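Local coordinates for protein ureidoglycolate hydrolase (Arabidopsis thaliana, PDB 4PXE) that catalyses the manganese-dependent hydrolysis of (S)-ureidoglycolate to glyoxylate, ammonium and carbon dioxide, the closing step of purine-ring breakdown in the plant, at residues Asn22-Leu27 / Gly107-Ile112; Asn56-Ala61 / Leu129-Phe134; Ile304-Ile309 / Asn315-Lys320; Pro346-Asp351 / Phe382-Ser387; Ala376-Leu381 / Met391-Cys396. All coordinates share one frame; numbering follows the deposited sequence.

Contact 1 of 5, residues Asn22-Leu27 / Gly107-Ile112; sequences NQIDEL and GVLGAI
Gln23 and Leu109 are the residues whose backbones come nearest where helices 17-28 and 105-120 pack, their short segments running roughly antiparallel at 140° with axes 10.5 Å apart. This is helix-on-helix packing in the metal-binding part of an M20-family peptidase fold, with the second helix starting just after the manganese ligand Asp103. At that spacing the backbones stand well back, and one side chain, Leu109, bridges the gap. Its CD1 methyl pushes into the first helix between Gln23 and Ile24, lying 3.8 Å from Gln23 CB and 3.7 Å from the backbone carbon Gln23 C. Around the same methyl, Ile24 brings up its CD1 at 4.3 Å, and Leu27, one turn on from Gln23, adds its CD2 at 4.4 Å. Three residues of the facing helix thus meet one leucine methyl. Leu57 of helix 45-60 touches both Leu109 and Gln23, so a third helix closes over the pair. Gln23 also makes the polar link: beyond CG its chain is extended (chi2 175°), which carries the amide past the leucine toward the other backbone, where a water donates to both Gln23 OE1 at 2.7 Å and the carbonyl oxygen Leu109 O at 2.8 Å.

Contact 2 of 5, residues Asn56-Ala61 / Leu129-Phe134; sequences NLMALA and LEIILF
Met58 reaches out of helix 45-60 toward Ile131 on strand 129-133, and the two side chains meet at a slant, methyl against methyl. The contact is helix-to-sheet packing in the M20-family fold: the strand runs antiparallel to strand 73-77 and parallel to strand 86-91, and the helix lies across one side of it. With the CA atoms of Met58 and Ile131 8.6 Å apart, the long thioether does nearly all the bridging. Beyond CG its chain is extended, chi2 -176° and chi3 174°, so the terminal CE is delivered straight to the strand, 3.8 Å from Ile131 CG2. That branch of the isoleucine stands anti to its own backbone N, while CG1 swings to the other side and carries CD1 to the backbone of helix 105-120 at Ala111 and Ile112; Ile115 also touches Ile131. Leu63 packs against both Met58 and Ile131, adding to the apolar surroundings. Ile132, between the two contacting strand residues, turns to the other side of the sheet and meets Met383. Leu133 then comes back to the helix side, close to Ile93 and to the manganese ligand His92. Its share of the methionine is looser than that of Ile131: Leu133 CB lies 4.4 Å from Met58 CE.

Contact 3 of 5, residues Ile304-Ile309 / Asn315-Lys320; sequences IDTRDI and NTVIKK. With GLV (glyoxylic acid), chain E.
The strand-turn-helix unit formed by strand 295-308 and helix 311-332, within the region involved in dimerization, brings Thr306 against Val317 and Ile318 and sets Arg307 on the strand's other face, in the substrate pocket. On the helix side Thr306 divides its two branches. Its CG2 lies 3.9 Å from Ile318 CG1, whereas OG1, anti to the backbone N (chi1 -169°), passes 3.7 Å from Val317 CG1 and hydrogen-bonds the carbonyl of Val280. Opposite, the extended Arg307 chain presents its guanidinium to the glyoxylate carboxylate with two nearly straight bonds: NH1 to O2 of the ligand, 2.8 Å, and NH2 to O3, 2.7 Å. Asp305 holds the same group side-on from the strand. Arg307 NE meets the syn lone pair of Asp305 OD1 at 2.9 Å and 171°, and NH2 turns a second, more bent bond (141°) to OD2. A leucine in place of Arg307 would probably leave the ligand carboxylate without its paired donors and the charge of Asp305 without its mate. Asn294 of the second subunit also bonds the ligand. Held between two carboxylates, the guanidinium has little freedom to rotate, and its paired N-H groups face the ligand's two carboxylate oxygens, a geometry suited to recognising an acid.

Contact 4 of 5, residues Pro346-Asp351 / Phe382-Ser387; sequences PPALSD and FMARIS
Ala348 and Ala384 make the apolar part of the contact: they point at each other, and their CB atoms stand 4.1 Å apart, at the place where the two backbones come closest (6.9 Å between the two CA atoms). With only methyls between them, the short strand 348-349 and the 382-387 segment can probably lie this near. The second kind of contact is between proline and arginine. Arg385, extended from CG to NE, reaches alongside its own segment until NH2 is 3.7 Å from Pro346 CD; the two side chains cross at about a right angle, and the guanidinium meets the proline ring obliquely. Over one face of the guanidinium lies Phe382 of the same segment, with CD1 3.8 Å above the plane, which keeps the planar group from swinging that way. Polar bridging is left to a single water in the guanidinium plane: it accepts from Arg385 NH2 at 3.0 Å and donates to the carbonyl oxygen Pro346 O at 2.7 Å. Around this surface contact, strand 348-349 pairs antiparallel with strand 222-239, Glu311 of helix 311-332 packs on Pro346, Asp351 N-caps helix 352-364, and Met383 packs on Tyr201 and Phe204 of strand 201-209.

Contact 5 of 5, residues Ala376-Leu381 / Met391-Cys396; sequences AYHDSL and MIFIPC. With GLV (glyoxylic acid), chain E.
His378 lies with one ring face on the methyl of Met391, and this is the tight heart of the contact. Met391 CE sits 3.5 Å from the ring centroid, only 10° off the normal, a CH-pi contact; the sulfur comes in more obliquely, with SD 3.4 Å from His378 CD2. The bend at chi3 (68°) is what folds the methyl back over the imidazole while CG stays by Ser380, 3.4 Å from its OG, which itself bonds Glu206. Phe393 packs more loosely: it offers its edge, its ring plane containing His378 NE2, with CE1 4.0 Å from that nitrogen. NE2 is hydrogen-bonded to Ser374 OG, and the ring also meets His208 edge-to-face, so the imidazole is fixed from several directions. The other side of segment 376-381 carries no contact with the strand and turns to the ligand instead. Tyr377 lays one ring face against glyoxylate, whose O2 is 3.4 Å above the plane, and its backbone N donates to that same oxygen at 3.0 Å, a bent bond of 146°. Were Tyr377 cut back to alanine, the ring under the ligand would be gone, a gap would probably open there and the glyoxylate would be freer to tilt. Here the second subunit takes part, with its His244 packing on Ala376 and its Asn294 on Tyr377. Together these features form part of the wall of a dinuclear M20-family active site, in which the substrate-binding residues Tyr377 and His378 stand next to the manganese ligand His208.

Overall arrangement
Contacts 1 and 2 come first along the chain, with their segments interleaved and their centres 11 Å apart; they share a hydrophobic core in which helices 17-28, 45-60 and 105-120 pack beside strand 129-133. Contact 3 follows, on the opposite side of the chain's centre and about 37 Å from contact 2, centre to centre, in the dimerization region. Contacts 4 and 5 interleave in turn, share helix 379-383 and lie 12 Å apart between centres. Met383 and Asp379 touch Phe134 of contact 2, while Tyr377 and Ala376 meet Arg307 of contact 3. The glyoxylate is thus held between contacts 3 and 5, where the dimerization region meets the metal-binding part and the second subunit reaches in.

Contact 1 of 5, residues Asn22-Leu27 / Gly107-Ile112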
# COMPACT_ATOMS: atom_id res chain seq x y z
N ASN A 22 28.14 17.19 12.40
CA ASN A 22 27.06 17.69 13.23
C ASN A 22 25.92 18.24 12.39
O ASN A 22 24.75 18.06 12.72
CB ASN A 22 27.57 18.73 14.22
CG ASN A 22 28.51 18.14 15.27
OD1 ASN A 22 28.57 16.92 15.45
ND2 ASN A 22 29.23 19.01 15.97
N GLN A 23 26.25 18.92 11.28
CA GLN A 23 25.22 19.44 10.38
C GLN A 23 24.45 18.32 9.68
O GLN A 23 23.23 18.40 9.52
CB GLN A 23 25.84 20.40 9.36
CG GLN A 23 26.35 21.67 10.02
CD GLN A 23 27.08 22.59 9.07
OE1 GLN A 23 27.57 22.17 8.02
NE2 GLN A 23 27.16 23.86 9.42
N ILE A 24 25.17 17.26 9.28
CA ILE A 24 24.54 16.08 8.70
C ILE A 24 23.53 15.50 9.68
O ILE A 24 22.40 15.19 9.32
CB ILE A 24 25.59 15.02 8.30
CG1 ILE A 24 26.41 15.49 7.10
CG2 ILE A 24 24.95 13.67 8.01
CD1 ILE A 24 25.80 15.12 5.76
N ASP A 25 23.93 15.39 10.94
CA ASP A 25 23.05 14.83 11.96
C ASP A 25 21.86 15.74 12.24
O ASP A 25 20.73 15.26 12.35
CB ASP A 25 23.84 14.57 13.25
CG ASP A 25 24.89 13.50 13.09
OD1 ASP A 25 24.76 12.68 12.16
OD2 ASP A 25 25.85 13.49 13.89
N GLU A 26 22.10 17.04 12.36
CA GLU A 26 21.00 17.98 12.57
C GLU A 26 19.99 17.94 11.43
O GLU A 26 18.78 17.88 11.67
CB GLU A 26 21.53 19.40 12.80
CG GLU A 26 22.23 19.55 14.14
CD GLU A 26 22.71 20.96 14.43
OE1 GLU A 26 22.66 21.82 13.53
OE2 GLU A 26 23.16 21.20 15.58
N LEU A 27 20.48 17.94 10.19
CA LEU A 27 19.56 17.89 9.06
C LEU A 27 18.71 16.60 9.05
O LEU A 27 17.54 16.62 8.67
CB LEU A 27 20.30 18.06 7.73
CG LEU A 27 19.40 18.50 6.58
CD1 LEU A 27 18.98 19.96 6.74
CD2 LEU A 27 20.09 18.30 5.24
N GLY A 107 26.60 16.71 -0.76
CA GLY A 107 26.91 17.69 -1.80
C GLY A 107 26.29 19.06 -1.60
O GLY A 107 26.66 20.01 -2.30
N VAL A 108 25.36 19.18 -0.66
CA VAL A 108 24.78 20.48 -0.32
C VAL A 108 25.51 21.10 0.87
O VAL A 108 26.10 22.19 0.77
CB VAL A 108 23.26 20.38 -0.03
CG1 VAL A 108 22.72 21.75 0.41
CG2 VAL A 108 22.50 19.89 -1.25
N LEU A 109 25.51 20.40 2.01
CA LEU A 109 26.26 20.87 3.17
C LEU A 109 27.76 20.92 2.89
O LEU A 109 28.46 21.83 3.35
CB LEU A 109 25.98 20.00 4.40
CG LEU A 109 24.53 20.00 4.88
CD1 LEU A 109 24.35 19.13 6.11
CD2 LEU A 109 24.06 21.40 5.18
N GLY A 110 28.25 19.97 2.10
CA GLY A 110 29.65 19.94 1.74
C GLY A 110 30.03 21.08 0.81
O GLY A 110 31.15 21.59 0.87
N ALA A 111 29.10 21.53 -0.03
CA ALA A 111 29.36 22.66 -0.91
C ALA A 111 29.44 23.94 -0.09
O ALA A 111 30.30 24.80 -0.35
CB ALA A 111 28.30 22.78 -1.99
N ILE A 112 28.56 24.08 0.89
CA ILE A 112 28.61 25.24 1.77
C ILE A 112 29.92 25.23 2.56
O ILE A 112 30.59 26.26 2.68
CB ILE A 112 27.38 25.30 2.71
CG1 ILE A 112 26.10 25.43 1.87
CG2 ILE A 112 27.50 26.48 3.67
CD1 ILE A 112 24.81 25.32 2.67
O HOH W 1 27.84 23.38 5.65

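Contact 2 of 5, residues Asn56-Ala61 / Leu129-Phe134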
# COMPACT_ATOMS: atom_id res chain seq x y z
N ASN A 56 19.75 29.19 5.92
CA ASN A 56 20.43 29.82 7.05
C ASN A 56 21.94 29.65 6.96
O ASN A 56 22.70 30.61 7.12
CB ASN A 56 19.88 29.29 8.38
CG ASN A 56 20.54 29.93 9.58
OD1 ASN A 56 21.27 29.27 10.32
ND2 ASN A 56 20.29 31.22 9.78
N LEU A 57 22.38 28.43 6.66
CA LEU A 57 23.81 28.19 6.47
C LEU A 57 24.40 28.97 5.29
O LEU A 57 25.52 29.48 5.37
CB LEU A 57 24.09 26.70 6.30
CG LEU A 57 23.83 25.81 7.51
CD1 LEU A 57 24.24 24.38 7.21
CD2 LEU A 57 24.60 26.34 8.71
N MET A 58 23.65 29.08 4.20
CA MET A 58 24.12 29.84 3.05
C MET A 58 24.30 31.31 3.41
O MET A 58 25.30 31.93 3.04
CB MET A 58 23.14 29.73 1.88
CG MET A 58 23.13 28.38 1.18
SD MET A 58 22.01 28.46 -0.23
CE MET A 58 22.30 26.85 -1.01
N ALA A 59 23.34 31.85 4.15
CA ALA A 59 23.42 33.25 4.57
C ALA A 59 24.59 33.45 5.53
O ALA A 59 25.31 34.46 5.43
CB ALA A 59 22.11 33.67 5.22
N LEU A 60 24.80 32.50 6.44
CA LEU A 60 25.92 32.60 7.38
C LEU A 60 27.26 32.57 6.66
O LEU A 60 28.23 33.16 7.12
CB LEU A 60 25.86 31.48 8.42
CG LEU A 60 24.76 31.58 9.48
CD1 LEU A 60 24.65 30.28 10.27
CD2 LEU A 60 25.01 32.77 10.41
N ALA A 61 27.30 31.90 5.51
CA ALA A 61 28.50 31.83 4.68
C ALA A 61 28.67 33.06 3.79
O ALA A 61 29.58 33.12 2.96
CB ALA A 61 28.47 30.56 3.83
N LEU A 129 31.19 31.90 -7.63
CA LEU A 129 30.83 30.52 -7.29
C LEU A 129 29.38 30.51 -6.84
O LEU A 129 28.95 31.39 -6.10
CB LEU A 129 31.74 29.99 -6.19
CG LEU A 129 33.25 30.08 -6.44
CD1 LEU A 129 33.99 29.49 -5.25
CD2 LEU A 129 33.64 29.37 -7.73
N GLU A 130 28.62 29.50 -7.28
CA GLU A 130 27.22 29.43 -6.88
C GLU A 130 26.81 28.02 -6.47
O GLU A 130 27.03 27.06 -7.22
CB GLU A 130 26.31 29.96 -7.99
CG GLU A 130 24.86 30.15 -7.55
CD GLU A 130 24.07 31.05 -8.50
OE1 GLU A 130 24.11 30.82 -9.73
OE2 GLU A 130 23.42 32.00 -8.01
N ILE A 131 26.24 27.91 -5.28
CA ILE A 131 25.74 26.66 -4.75
C ILE A 131 24.27 26.51 -5.10
O ILE A 131 23.48 27.44 -4.89
CB ILE A 131 25.89 26.59 -3.23
CG1 ILE A 131 27.35 26.78 -2.82
CG2 ILE A 131 25.35 25.25 -2.70
CD1 ILE A 131 27.56 26.69 -1.34
N ILE A 132 23.90 25.35 -5.62
CA ILE A 132 22.52 25.07 -5.96
C ILE A 132 21.97 23.97 -5.06
O ILE A 132 22.53 22.87 -5.00
CB ILE A 132 22.36 24.61 -7.42
CG1 ILE A 132 22.96 25.64 -8.39
CG2 ILE A 132 20.89 24.38 -7.74
CD1 ILE A 132 22.97 25.18 -9.83
N LEU A 133 20.90 24.27 -4.35
CA LEU A 133 20.10 23.24 -3.70
C LEU A 133 18.96 22.95 -4.65
O LEU A 133 18.03 23.75 -4.77
CB LEU A 133 19.59 23.70 -2.34
CG LEU A 133 18.50 22.85 -1.69
CD1 LEU A 133 18.89 21.37 -1.64
CD2 LEU A 133 18.17 23.36 -0.29
N PHE A 134 19.03 21.82 -5.35
CA PHE A 134 17.95 21.47 -6.28
C PHE A 134 16.68 21.19 -5.49
O PHE A 134 16.73 20.65 -4.38
CB PHE A 134 18.38 20.28 -7.13
CG PHE A 134 19.54 20.59 -8.03
CD1 PHE A 134 19.34 21.17 -9.27
CD2 PHE A 134 20.84 20.35 -7.62
CE1 PHE A 134 20.40 21.49 -10.09
CE2 PHE A 134 21.92 20.66 -8.45
CZ PHE A 134 21.70 21.23 -9.68

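Contact 3 of 5, residues Ile304-Ile309 / Asn315-Lys320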
# COMPACT_ATOMS: atom_id res chain seq x y z
N ILE A 304 8.39 0.61 -12.08
CA ILE A 304 9.54 -0.17 -12.48
C ILE A 304 10.69 0.76 -12.82
O ILE A 304 10.50 1.73 -13.56
CB ILE A 304 9.21 -1.02 -13.72
CG1 ILE A 304 8.01 -1.94 -13.42
CG2 ILE A 304 10.41 -1.83 -14.16
CD1 ILE A 304 7.44 -2.65 -14.66
N ASP A 305 11.87 0.47 -12.28
CA ASP A 305 13.08 1.26 -12.52
C ASP A 305 14.00 0.36 -13.33
O ASP A 305 14.20 -0.79 -12.98
CB ASP A 305 13.70 1.61 -11.16
CG ASP A 305 15.02 2.36 -11.28
OD1 ASP A 305 16.03 1.74 -11.66
OD2 ASP A 305 15.04 3.55 -10.96
N THR A 306 14.56 0.87 -14.42
CA THR A 306 15.55 0.07 -15.16
C THR A 306 16.61 0.97 -15.77
O THR A 306 16.32 2.08 -16.23
CB THR A 306 14.90 -0.89 -16.20
OG1 THR A 306 15.89 -1.81 -16.69
CG2 THR A 306 14.25 -0.14 -17.34
N ARG A 307 17.86 0.50 -15.73
CA ARG A 307 19.00 1.33 -16.17
C ARG A 307 20.10 0.48 -16.76
O ARG A 307 20.19 -0.72 -16.51
CB ARG A 307 19.60 2.14 -15.00
CG ARG A 307 18.59 2.57 -13.94
CD ARG A 307 19.25 3.32 -12.81
NE ARG A 307 18.30 3.47 -11.71
CZ ARG A 307 18.47 4.27 -10.67
NH1 ARG A 307 19.59 4.99 -10.56
NH2 ARG A 307 17.55 4.35 -9.72
N ASP A 308 20.97 1.13 -17.53
CA ASP A 308 22.20 0.52 -18.02
C ASP A 308 23.13 1.66 -18.44
O ASP A 308 22.66 2.73 -18.80
CB ASP A 308 21.91 -0.39 -19.23
CG ASP A 308 23.01 -1.42 -19.50
OD1 ASP A 308 24.22 -1.10 -19.35
OD2 ASP A 308 22.67 -2.56 -19.89
N ILE A 309 24.43 1.42 -18.39
CA ILE A 309 25.37 2.40 -18.93
C ILE A 309 25.22 2.45 -20.45
O ILE A 309 25.40 3.50 -21.07
CB ILE A 309 26.83 2.10 -18.50
CG1 ILE A 309 27.78 3.22 -18.97
CG2 ILE A 309 27.29 0.75 -19.03
CD1 ILE A 309 27.39 4.62 -18.49
N ASN A 315 17.20 0.08 -23.49
CA ASN A 315 15.99 0.17 -24.30
C ASN A 315 15.43 -1.19 -24.68
O ASN A 315 14.21 -1.36 -24.72
CB ASN A 315 16.23 1.04 -25.54
CG ASN A 315 16.44 2.50 -25.19
OD1 ASN A 315 16.19 2.92 -24.05
ND2 ASN A 315 16.89 3.29 -26.17
N THR A 316 16.30 -2.16 -24.96
CA THR A 316 15.88 -3.53 -25.25
C THR A 316 15.12 -4.11 -24.05
O THR A 316 14.11 -4.79 -24.23
CB THR A 316 17.06 -4.43 -25.64
OG1 THR A 316 17.60 -3.99 -26.89
CG2 THR A 316 16.64 -5.89 -25.76
N VAL A 317 15.59 -3.82 -22.84
CA VAL A 317 14.89 -4.29 -21.65
C VAL A 317 13.49 -3.68 -21.58
O VAL A 317 12.51 -4.40 -21.31
CB VAL A 317 15.67 -3.97 -20.36
CG1 VAL A 317 14.85 -4.33 -19.13
CG2 VAL A 317 16.99 -4.73 -20.32
N ILE A 318 13.38 -2.38 -21.83
CA ILE A 318 12.07 -1.71 -21.83
C ILE A 318 11.12 -2.32 -22.86
O ILE A 318 9.96 -2.58 -22.56
CB ILE A 318 12.22 -0.20 -22.08
CG1 ILE A 318 13.01 0.47 -20.95
CG2 ILE A 318 10.84 0.46 -22.23
CD1 ILE A 318 13.34 1.91 -21.25
N LYS A 319 11.60 -2.54 -24.08
CA LYS A 319 10.76 -3.16 -25.11
C LYS A 319 10.26 -4.54 -24.68
O LYS A 319 9.08 -4.87 -24.88
CB LYS A 319 11.53 -3.27 -26.43
CG LYS A 319 12.01 -1.94 -26.98
CD LYS A 319 12.45 -2.05 -28.43
CE LYS A 319 13.34 -0.88 -28.85
NZ LYS A 319 14.76 -1.11 -28.45
N LYS A 320 11.14 -5.34 -24.09
CA LYS A 320 10.76 -6.68 -23.63
C LYS A 320 9.75 -6.59 -22.50
O LYS A 320 8.83 -7.41 -22.44
CB LYS A 320 11.98 -7.48 -23.17
CG LYS A 320 12.97 -7.86 -24.28
CD LYS A 320 14.14 -8.59 -23.67
CE LYS A 320 15.07 -9.19 -24.72
NZ LYS A 320 16.19 -9.88 -24.03
C1 GLV E . 18.35 8.56 -7.38
O1 GLV E . 19.36 9.48 -7.65
C2 GLV E . 18.56 7.23 -8.01
O2 GLV E . 19.61 7.04 -8.71
O3 GLV E . 17.70 6.32 -7.84

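Contact 4 of 5, residues Pro346-Asp351 / Phe382-Ser387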
# COMPACT_ATOMS: atom_id res chain seq x y z
N PRO A 346 18.88 9.46 -21.80
CA PRO A 346 20.20 9.01 -22.25
C PRO A 346 21.23 9.13 -21.13
O PRO A 346 21.01 9.84 -20.16
CB PRO A 346 20.53 9.98 -23.38
CG PRO A 346 19.80 11.23 -23.02
CD PRO A 346 18.51 10.76 -22.39
N PRO A 347 22.36 8.42 -21.27
CA PRO A 347 23.46 8.63 -20.33
C PRO A 347 24.12 9.98 -20.61
O PRO A 347 23.87 10.57 -21.67
CB PRO A 347 24.41 7.49 -20.66
CG PRO A 347 24.16 7.19 -22.10
CD PRO A 347 22.71 7.47 -22.34
N ALA A 348 24.93 10.47 -19.69
CA ALA A 348 25.73 11.67 -19.97
C ALA A 348 27.20 11.42 -19.71
O ALA A 348 27.57 10.60 -18.87
CB ALA A 348 25.24 12.85 -19.16
N LEU A 349 28.04 12.15 -20.44
CA LEU A 349 29.48 12.12 -20.24
C LEU A 349 29.93 13.37 -19.50
O LEU A 349 29.47 14.47 -19.79
CB LEU A 349 30.20 12.05 -21.59
CG LEU A 349 30.12 10.75 -22.39
CD1 LEU A 349 30.69 10.95 -23.79
CD2 LEU A 349 30.86 9.64 -21.67
N SER A 350 30.83 13.20 -18.53
CA SER A 350 31.43 14.37 -17.88
C SER A 350 32.36 15.10 -18.84
O SER A 350 32.96 14.48 -19.73
CB SER A 350 32.22 13.94 -16.65
OG SER A 350 31.38 13.16 -15.81
N ASP A 351 32.48 16.40 -18.65
CA ASP A 351 33.35 17.23 -19.48
C ASP A 351 34.81 16.88 -19.22
O ASP A 351 35.24 16.71 -18.07
CB ASP A 351 33.07 18.70 -19.19
CG ASP A 351 33.95 19.62 -20.00
OD1 ASP A 351 35.09 19.90 -19.56
OD2 ASP A 351 33.49 20.06 -21.08
N PHE A 382 21.32 16.10 -15.77
CA PHE A 382 20.59 17.13 -16.52
C PHE A 382 21.33 18.46 -16.61
O PHE A 382 21.22 19.18 -17.62
CB PHE A 382 19.17 17.26 -15.97
CG PHE A 382 18.40 16.00 -16.11
CD1 PHE A 382 17.83 15.66 -17.34
CD2 PHE A 382 18.33 15.08 -15.08
CE1 PHE A 382 17.17 14.47 -17.50
CE2 PHE A 382 17.68 13.88 -15.24
CZ PHE A 382 17.10 13.57 -16.45
N MET A 383 22.12 18.78 -15.58
CA MET A 383 22.99 19.95 -15.64
C MET A 383 23.97 19.85 -16.81
O MET A 383 24.38 20.87 -17.36
CB MET A 383 23.74 20.15 -14.31
CG MET A 383 22.84 20.57 -13.15
SD MET A 383 21.85 22.06 -13.48
CE MET A 383 23.12 23.32 -13.39
N ALA A 384 24.34 18.62 -17.17
CA ALA A 384 25.23 18.37 -18.31
C ALA A 384 24.67 18.90 -19.63
O ALA A 384 25.42 19.11 -20.59
CB ALA A 384 25.53 16.88 -18.43
N ARG A 385 23.36 19.10 -19.68
CA ARG A 385 22.73 19.65 -20.88
C ARG A 385 22.91 21.17 -20.99
O ARG A 385 22.71 21.75 -22.06
CB ARG A 385 21.25 19.28 -20.90
CG ARG A 385 21.00 17.79 -20.86
CD ARG A 385 19.52 17.49 -20.94
NE ARG A 385 19.28 16.05 -20.88
CZ ARG A 385 18.11 15.49 -21.16
NH1 ARG A 385 17.08 16.25 -21.50
NH2 ARG A 385 17.98 14.18 -21.09
N ILE A 386 23.30 21.80 -19.88
CA ILE A 386 23.37 23.25 -19.73
C ILE A 386 24.83 23.72 -19.69
O ILE A 386 25.16 24.81 -20.16
CB ILE A 386 22.68 23.71 -18.42
CG1 ILE A 386 21.18 23.49 -18.50
CG2 ILE A 386 22.97 25.18 -18.12
CD1 ILE A 386 20.55 24.18 -19.69
N SER A 387 25.69 22.89 -19.12
CA SER A 387 27.09 23.28 -18.97
C SER A 387 27.99 22.06 -18.80
O SER A 387 27.51 20.96 -18.52
CB SER A 387 27.25 24.23 -17.79
OG SER A 387 27.15 23.54 -16.57
O HOH W 2 19.75 12.20 -19.79

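Contact 5 of 5, residues Ala376-Leu381 / Met391-Cys396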
# COMPACT_ATOMS: atom_id res chain seq x y z
N ALA A 376 23.92 5.25 -10.16
CA ALA A 376 22.83 6.13 -9.78
C ALA A 376 22.73 7.28 -10.77
O ALA A 376 23.71 7.63 -11.44
CB ALA A 376 23.07 6.68 -8.38
N TYR A 377 21.54 7.87 -10.89
CA TYR A 377 21.45 9.15 -11.59
C TYR A 377 21.54 10.28 -10.57
O TYR A 377 21.49 10.05 -9.35
CB TYR A 377 20.19 9.25 -12.48
CG TYR A 377 18.89 8.99 -11.75
CD1 TYR A 377 18.23 7.76 -11.83
CD2 TYR A 377 18.30 9.99 -10.96
CE1 TYR A 377 17.04 7.52 -11.14
CE2 TYR A 377 17.12 9.77 -10.28
CZ TYR A 377 16.49 8.55 -10.37
OH TYR A 377 15.32 8.34 -9.68
N HIS A 378 21.70 11.51 -11.07
CA HIS A 378 21.94 12.68 -10.23
C HIS A 378 21.47 13.90 -10.99
O HIS A 378 21.29 13.84 -12.20
CB HIS A 378 23.43 12.86 -9.97
CG HIS A 378 24.09 11.68 -9.32
ND1 HIS A 378 24.04 11.46 -7.96
CD2 HIS A 378 24.85 10.69 -9.83
CE1 HIS A 378 24.73 10.37 -7.67
NE2 HIS A 378 25.24 9.89 -8.79
N ASP A 379 21.33 15.02 -10.30
CA ASP A 379 21.09 16.29 -10.97
C ASP A 379 22.15 16.62 -12.03
O ASP A 379 21.85 17.28 -13.02
CB ASP A 379 20.98 17.42 -9.94
CG ASP A 379 19.74 17.26 -9.08
OD1 ASP A 379 18.64 17.31 -9.66
OD2 ASP A 379 19.84 17.08 -7.84
N SER A 380 23.37 16.15 -11.82
CA SER A 380 24.45 16.29 -12.80
C SER A 380 24.05 15.77 -14.18
O SER A 380 24.53 16.28 -15.20
CB SER A 380 25.70 15.55 -12.30
OG SER A 380 26.29 16.21 -11.20
N LEU A 381 23.18 14.76 -14.23
CA LEU A 381 22.78 14.17 -15.51
C LEU A 381 22.11 15.23 -16.39
O LEU A 381 22.33 15.27 -17.61
CB LEU A 381 21.82 13.00 -15.27
CG LEU A 381 21.26 12.30 -16.51
CD1 LEU A 381 22.39 11.72 -17.33
CD2 LEU A 381 20.31 11.20 -16.09
N MET A 391 31.54 15.08 -11.58
CA MET A 391 31.17 14.68 -10.23
C MET A 391 32.38 14.17 -9.48
O MET A 391 33.24 13.50 -10.04
CB MET A 391 30.10 13.59 -10.22
CG MET A 391 28.79 13.95 -10.90
SD MET A 391 27.52 12.69 -10.56
CE MET A 391 27.28 12.99 -8.81
N ILE A 392 32.42 14.48 -8.18
CA ILE A 392 33.41 13.92 -7.27
C ILE A 392 32.68 12.91 -6.38
O ILE A 392 31.76 13.28 -5.66
CB ILE A 392 33.94 15.03 -6.35
CG1 ILE A 392 34.60 16.15 -7.17
CG2 ILE A 392 34.96 14.48 -5.35
CD1 ILE A 392 34.77 17.42 -6.39
N PHE A 393 33.10 11.64 -6.43
CA PHE A 393 32.61 10.61 -5.51
C PHE A 393 33.54 10.48 -4.30
O PHE A 393 34.77 10.54 -4.43
CB PHE A 393 32.57 9.24 -6.19
CG PHE A 393 31.31 8.96 -6.99
CD1 PHE A 393 30.18 9.78 -6.93
CD2 PHE A 393 31.28 7.83 -7.78
CE1 PHE A 393 29.03 9.44 -7.68
CE2 PHE A 393 30.15 7.49 -8.51
CZ PHE A 393 29.04 8.30 -8.46
N ILE A 394 32.93 10.27 -3.13
CA ILE A 394 33.67 9.85 -1.94
C ILE A 394 33.22 8.44 -1.55
O ILE A 394 32.14 7.98 -1.93
CB ILE A 394 33.47 10.83 -0.77
CG1 ILE A 394 32.00 10.91 -0.37
CG2 ILE A 394 34.05 12.20 -1.09
CD1 ILE A 394 31.78 11.78 0.87
N PRO A 395 34.05 7.72 -0.79
CA PRO A 395 33.67 6.36 -0.40
C PRO A 395 32.46 6.33 0.51
O PRO A 395 32.15 7.31 1.17
CB PRO A 395 34.89 5.86 0.38
CG PRO A 395 36.02 6.75 -0.06
CD PRO A 395 35.40 8.08 -0.31
N CYS A 396 31.77 5.20 0.50
CA CYS A 396 30.75 4.97 1.50
C CYS A 396 30.78 3.52 1.92
O CYS A 396 31.19 2.64 1.15
CB CYS A 396 29.35 5.43 1.04
SG CYS A 396 28.69 4.55 -0.39
C1 GLV E . 18.35 8.56 -7.38
O1 GLV E . 19.36 9.48 -7.65
C2 GLV E . 18.56 7.23 -8.01
O2 GLV E . 19.61 7.04 -8.71
O3 GLV E . 17.70 6.32 -7.84